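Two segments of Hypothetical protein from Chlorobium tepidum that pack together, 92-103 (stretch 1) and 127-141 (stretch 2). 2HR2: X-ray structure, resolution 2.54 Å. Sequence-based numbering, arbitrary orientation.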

# COMPACT_ATOMS: atom_id res chain seq x y z
N GLU A 92 3.07 -11.46 -6.61
CA GLU A 92 2.33 -12.73 -6.63
C GLU A 92 1.00 -12.53 -5.87
O GLU A 92 0.98 -12.40 -4.65
CB GLU A 92 3.19 -13.86 -6.06
CG GLU A 92 4.33 -14.23 -7.03
CD GLU A 92 5.20 -15.39 -6.56
OE1 GLU A 92 5.28 -15.63 -5.34
OE2 GLU A 92 5.80 -16.05 -7.44
N LEU A 93 -0.09 -12.49 -6.64
CA LEU A 93 -1.42 -12.21 -6.10
C LEU A 93 -1.93 -13.21 -5.06
O LEU A 93 -2.61 -12.82 -4.12
CB LEU A 93 -2.43 -12.08 -7.24
CG LEU A 93 -3.87 -11.66 -6.91
CD1 LEU A 93 -3.90 -10.33 -6.18
CD2 LEU A 93 -4.72 -11.59 -8.17
N ASN A 94 -1.62 -14.49 -5.23
CA ASN A 94 -2.10 -15.53 -4.30
C ASN A 94 -1.23 -15.81 -3.08
O ASN A 94 -1.41 -16.84 -2.43
CB ASN A 94 -2.40 -16.82 -5.08
CG ASN A 94 -3.55 -16.66 -6.04
OD1 ASN A 94 -4.50 -15.93 -5.77
ND2 ASN A 94 -3.47 -17.35 -7.17
N GLN A 95 -0.31 -14.91 -2.75
CA GLN A 95 0.51 -15.06 -1.54
C GLN A 95 0.13 -13.91 -0.63
O GLN A 95 -0.57 -13.01 -1.08
CB GLN A 95 1.99 -15.08 -1.85
CG GLN A 95 2.34 -16.22 -2.80
CD GLN A 95 3.72 -16.80 -2.60
OE1 GLN A 95 4.42 -16.47 -1.63
NE2 GLN A 95 4.12 -17.68 -3.50
N ASP A 96 0.57 -13.93 0.62
CA ASP A 96 0.22 -12.84 1.56
C ASP A 96 0.52 -11.47 0.95
O ASP A 96 -0.24 -10.52 1.15
CB ASP A 96 0.92 -12.98 2.91
CG ASP A 96 0.19 -13.93 3.83
OD1 ASP A 96 -0.31 -14.98 3.36
OD2 ASP A 96 0.11 -13.61 5.03
N GLU A 97 1.63 -11.41 0.22
CA GLU A 97 2.06 -10.25 -0.56
C GLU A 97 0.89 -9.60 -1.34
O GLU A 97 0.80 -8.38 -1.43
CB GLU A 97 3.14 -10.74 -1.54
CG GLU A 97 3.93 -9.69 -2.30
CD GLU A 97 4.93 -10.29 -3.29
OE1 GLU A 97 4.51 -11.05 -4.19
OE2 GLU A 97 6.14 -9.97 -3.20
N GLY A 98 0.03 -10.44 -1.92
CA GLY A 98 -1.13 -10.00 -2.70
C GLY A 98 -2.07 -9.05 -2.00
O GLY A 98 -2.70 -8.21 -2.64
N LYS A 99 -2.19 -9.17 -0.68
CA LYS A 99 -3.03 -8.27 0.11
C LYS A 99 -2.50 -6.84 0.04
O LYS A 99 -3.28 -5.88 -0.04
CB LYS A 99 -3.12 -8.74 1.57
CG LYS A 99 -3.84 -10.08 1.71
CD LYS A 99 -4.06 -10.48 3.15
CE LYS A 99 -2.78 -10.82 3.89
NZ LYS A 99 -3.09 -11.22 5.30
N LEU A 100 -1.18 -6.69 0.07
CA LEU A 100 -0.56 -5.36 -0.05
C LEU A 100 -0.63 -4.84 -1.49
O LEU A 100 -0.68 -3.63 -1.69
CB LEU A 100 0.88 -5.38 0.47
CG LEU A 100 1.03 -5.61 1.98
CD1 LEU A 100 2.50 -5.74 2.38
CD2 LEU A 100 0.37 -4.49 2.79
N TRP A 101 -0.63 -5.73 -2.48
CA TRP A 101 -0.75 -5.33 -3.88
C TRP A 101 -2.12 -4.67 -4.04
O TRP A 101 -2.21 -3.54 -4.52
CB TRP A 101 -0.67 -6.55 -4.80
CG TRP A 101 -0.50 -6.26 -6.28
CD1 TRP A 101 -0.68 -5.06 -6.93
CD2 TRP A 101 -0.22 -7.22 -7.30
NE1 TRP A 101 -0.46 -5.22 -8.28
CE2 TRP A 101 -0.19 -6.53 -8.53
CE3 TRP A 101 0.03 -8.60 -7.30
CZ2 TRP A 101 0.08 -7.17 -9.74
CZ3 TRP A 101 0.30 -9.23 -8.50
CH2 TRP A 101 0.32 -8.52 -9.70
N ILE A 102 -3.17 -5.38 -3.63
CA ILE A 102 -4.54 -4.88 -3.71
C ILE A 102 -4.68 -3.55 -2.98
O ILE A 102 -5.32 -2.63 -3.48
CB ILE A 102 -5.56 -5.93 -3.17
CG1 ILE A 102 -5.61 -7.15 -4.09
CG2 ILE A 102 -6.97 -5.32 -3.07
CD1 ILE A 102 -6.44 -8.30 -3.57
N SER A 103 -4.07 -3.46 -1.80
CA SER A 103 -4.08 -2.24 -1.01
C SER A 103 -3.50 -1.05 -1.79
O SER A 103 -4.08 0.04 -1.79
CB SER A 103 -3.27 -2.45 0.28
OG SER A 103 -3.10 -1.24 1.00
N LYS A 127 -10.33 -2.44 -11.21
CA LYS A 127 -9.19 -3.35 -11.04
C LYS A 127 -9.15 -3.93 -9.62
O LYS A 127 -8.78 -5.09 -9.45
CB LYS A 127 -7.87 -2.62 -11.37
CG LYS A 127 -6.58 -3.46 -11.32
CD LYS A 127 -6.47 -4.46 -12.47
CE LYS A 127 -5.18 -5.28 -12.37
NZ LYS A 127 -5.02 -6.27 -13.46
N VAL A 128 -9.52 -3.13 -8.62
CA VAL A 128 -9.55 -3.59 -7.24
C VAL A 128 -10.55 -4.74 -7.11
O VAL A 128 -10.23 -5.78 -6.52
CB VAL A 128 -9.91 -2.46 -6.23
CG1 VAL A 128 -10.13 -3.02 -4.84
CG2 VAL A 128 -8.81 -1.41 -6.18
N VAL A 129 -11.74 -4.56 -7.67
CA VAL A 129 -12.77 -5.59 -7.61
C VAL A 129 -12.33 -6.85 -8.36
O VAL A 129 -12.50 -7.95 -7.86
CB VAL A 129 -14.13 -5.09 -8.17
CG1 VAL A 129 -15.17 -6.22 -8.16
CG2 VAL A 129 -14.64 -3.90 -7.37
N GLU A 130 -11.74 -6.67 -9.55
CA GLU A 130 -11.26 -7.80 -10.35
C GLU A 130 -10.19 -8.62 -9.62
O GLU A 130 -10.22 -9.85 -9.65
CB GLU A 130 -10.76 -7.32 -11.72
CG GLU A 130 -11.88 -6.88 -12.66
CD GLU A 130 -11.38 -6.31 -13.99
OE1 GLU A 130 -10.37 -5.56 -13.99
OE2 GLU A 130 -12.00 -6.60 -15.04
N MSE A 131 -9.27 -7.94 -8.94
CA MSE A 131 -8.21 -8.62 -8.19
C MSE A 131 -8.74 -9.39 -6.99
O MSE A 131 -8.25 -10.47 -6.68
CB MSE A 131 -7.13 -7.64 -7.76
CG MSE A 131 -6.32 -7.11 -8.92
SE MSE A 131 -5.16 -5.63 -8.42
CE MSE A 131 -3.91 -6.57 -7.27
N ILE A 132 -9.74 -8.83 -6.31
CA ILE A 132 -10.36 -9.50 -5.17
C ILE A 132 -11.02 -10.80 -5.62
O ILE A 132 -10.94 -11.82 -4.94
CB ILE A 132 -11.37 -8.57 -4.45
CG1 ILE A 132 -10.62 -7.44 -3.74
CG2 ILE A 132 -12.18 -9.35 -3.41
CD1 ILE A 132 -11.50 -6.32 -3.25
N GLU A 133 -11.69 -10.76 -6.78
CA GLU A 133 -12.32 -11.96 -7.33
C GLU A 133 -11.26 -12.99 -7.68
O GLU A 133 -11.37 -14.16 -7.30
CB GLU A 133 -13.08 -11.66 -8.61
CG GLU A 133 -14.31 -10.84 -8.46
CD GLU A 133 -14.91 -10.52 -9.80
OE1 GLU A 133 -15.06 -9.32 -10.11
OE2 GLU A 133 -15.19 -11.47 -10.58
N GLU A 134 -10.25 -12.54 -8.41
CA GLU A 134 -9.16 -13.38 -8.90
C GLU A 134 -8.38 -14.05 -7.77
O GLU A 134 -8.00 -15.21 -7.89
CB GLU A 134 -8.21 -12.52 -9.74
CG GLU A 134 -7.31 -13.31 -10.69
CD GLU A 134 -6.41 -12.41 -11.54
OE1 GLU A 134 -6.23 -11.22 -11.20
OE2 GLU A 134 -5.90 -12.91 -12.57
N ARG A 135 -8.15 -13.33 -6.69
CA ARG A 135 -7.37 -13.85 -5.58
C ARG A 135 -8.06 -15.00 -4.84
O ARG A 135 -9.19 -14.85 -4.36
CB ARG A 135 -7.02 -12.72 -4.60
CG ARG A 135 -6.05 -13.14 -3.49
CD ARG A 135 -5.55 -11.97 -2.66
NE ARG A 135 -4.44 -12.39 -1.80
CZ ARG A 135 -4.56 -13.06 -0.66
NH1 ARG A 135 -5.75 -13.39 -0.19
NH2 ARG A 135 -3.49 -13.40 0.03
N LYS A 136 -7.39 -16.15 -4.79
CA LYS A 136 -7.84 -17.28 -4.00
C LYS A 136 -7.21 -17.00 -2.64
O LYS A 136 -6.00 -16.76 -2.55
CB LYS A 136 -7.36 -18.62 -4.58
N GLY A 137 -8.03 -16.95 -1.59
CA GLY A 137 -7.53 -16.66 -0.24
C GLY A 137 -8.20 -15.46 0.40
O GLY A 137 -8.65 -14.55 -0.30
N GLU A 138 -8.25 -15.47 1.73
CA GLU A 138 -8.88 -14.40 2.50
C GLU A 138 -8.25 -13.04 2.21
O GLU A 138 -7.03 -12.91 2.18
CB GLU A 138 -8.76 -14.70 4.01
N THR A 139 -9.09 -12.03 1.99
CA THR A 139 -8.64 -10.66 1.74
C THR A 139 -9.36 -9.73 2.72
O THR A 139 -10.41 -9.18 2.38
CB THR A 139 -8.90 -10.24 0.29
OG1 THR A 139 -8.31 -11.21 -0.59
CG2 THR A 139 -8.32 -8.87 0.00
N PRO A 140 -8.82 -9.57 3.94
CA PRO A 140 -9.44 -8.71 4.95
C PRO A 140 -9.74 -7.32 4.43
O PRO A 140 -8.92 -6.74 3.71
CB PRO A 140 -8.39 -8.63 6.06
CG PRO A 140 -7.63 -9.89 5.93
CD PRO A 140 -7.59 -10.20 4.45
N GLY A 141 -10.91 -6.80 4.78
CA GLY A 141 -11.34 -5.47 4.35
C GLY A 141 -11.88 -5.41 2.93
O GLY A 141 -12.10 -4.32 2.41

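Two helices that run nearly antiparallel often share a small apolar core, while the loops at their ends supply directional bonds at the edge of the contact. The contact between residues 92-103 and 127-141 of this Chlorobium tepidum protein is a compact example. At its centre lies the selenomethionine Met131, whose CA-to-CB bond points toward the other stretch and whose terminal methyl is received by three side chains. Met131 CE sits over one face of the Trp101 indole, 3.5 Å from the centroid of the five-membered ring and only 10° off its normal, the geometry of a CH-pi contact: a weakly polarised methyl group beside selenium meets the electron-rich face of the ring. Met131 CE also lies 3.7 Å from Ile102 CG1 and 3.9 Å from Leu93 CD1, so a single flexible side chain joins an aromatic ring and two branched aliphatic side chains.

Ile102 extends this core along the second stretch. Its CA-to-CB bond points sideways, but the end of the side chain comes nearer. There Ile102 CD1 approaches Ile132 CG1 at 4.3 Å and Thr139 CG2 at 4.1 Å, while Ile102 CG2 meets Val128 CG1 at 4.3 Å. These are looser contacts than those of the Met131 methyl, and they rest on shape and exclusion of water rather than on direction. The backbones behind them are two helices, one leading through Ser103 and one ending at Glu134, whose directions differ by 164° and whose axes come no closer than 10.3 Å. That spacing leaves room for side chains between them, and the CA atoms of Ile102 and Val128 are 6.3 Å apart.

Arg135, the first residue to leave helical phi/psi after its helix, carries the contact from apolar to polar. Its aliphatic portion packs with the apolar side chains: Arg135 CD lies 3.9 Å from Ile102 CD1, and Arg135 CB is 4.0 Å from Leu93 CG. The nearly extended side chain then delivers its guanidinium to backbone carbonyls around the start of the opposing helix. Arg135 NH2 donates a well-aligned hydrogen bond to Gln95 O at 3.1 Å, with an angle of 170°, whereas the bond from Arg135 NE to Leu93 O, though 3.0 Å long, is bent to 123° and weak. Gln95 O also accepts from Gly98 N at 2.8 Å, so the arginine shares an acceptor with the backbone of its partner. Lys99 CG covers one face of the guanidinium, 3.7 Å from Arg135 NH2, and Lys99 CD packs against Pro140 CD at 3.8 Å, using its methylenes as an apolar margin. Gly98 keeps the neighbourhood open; a CB there would clash with Leu93 O and lie tight against Arg135 NE.

At the outer edge, the type I turn from Glu92 to Gln95 presents Asn94, and Lys136 N donates to Asn94 OD1 at 3.1 Å and 157°. This side-chain acceptor engages a backbone amide just beyond the helix, where the CA atoms of Asn94 and Arg135 approach to 5.7 Å.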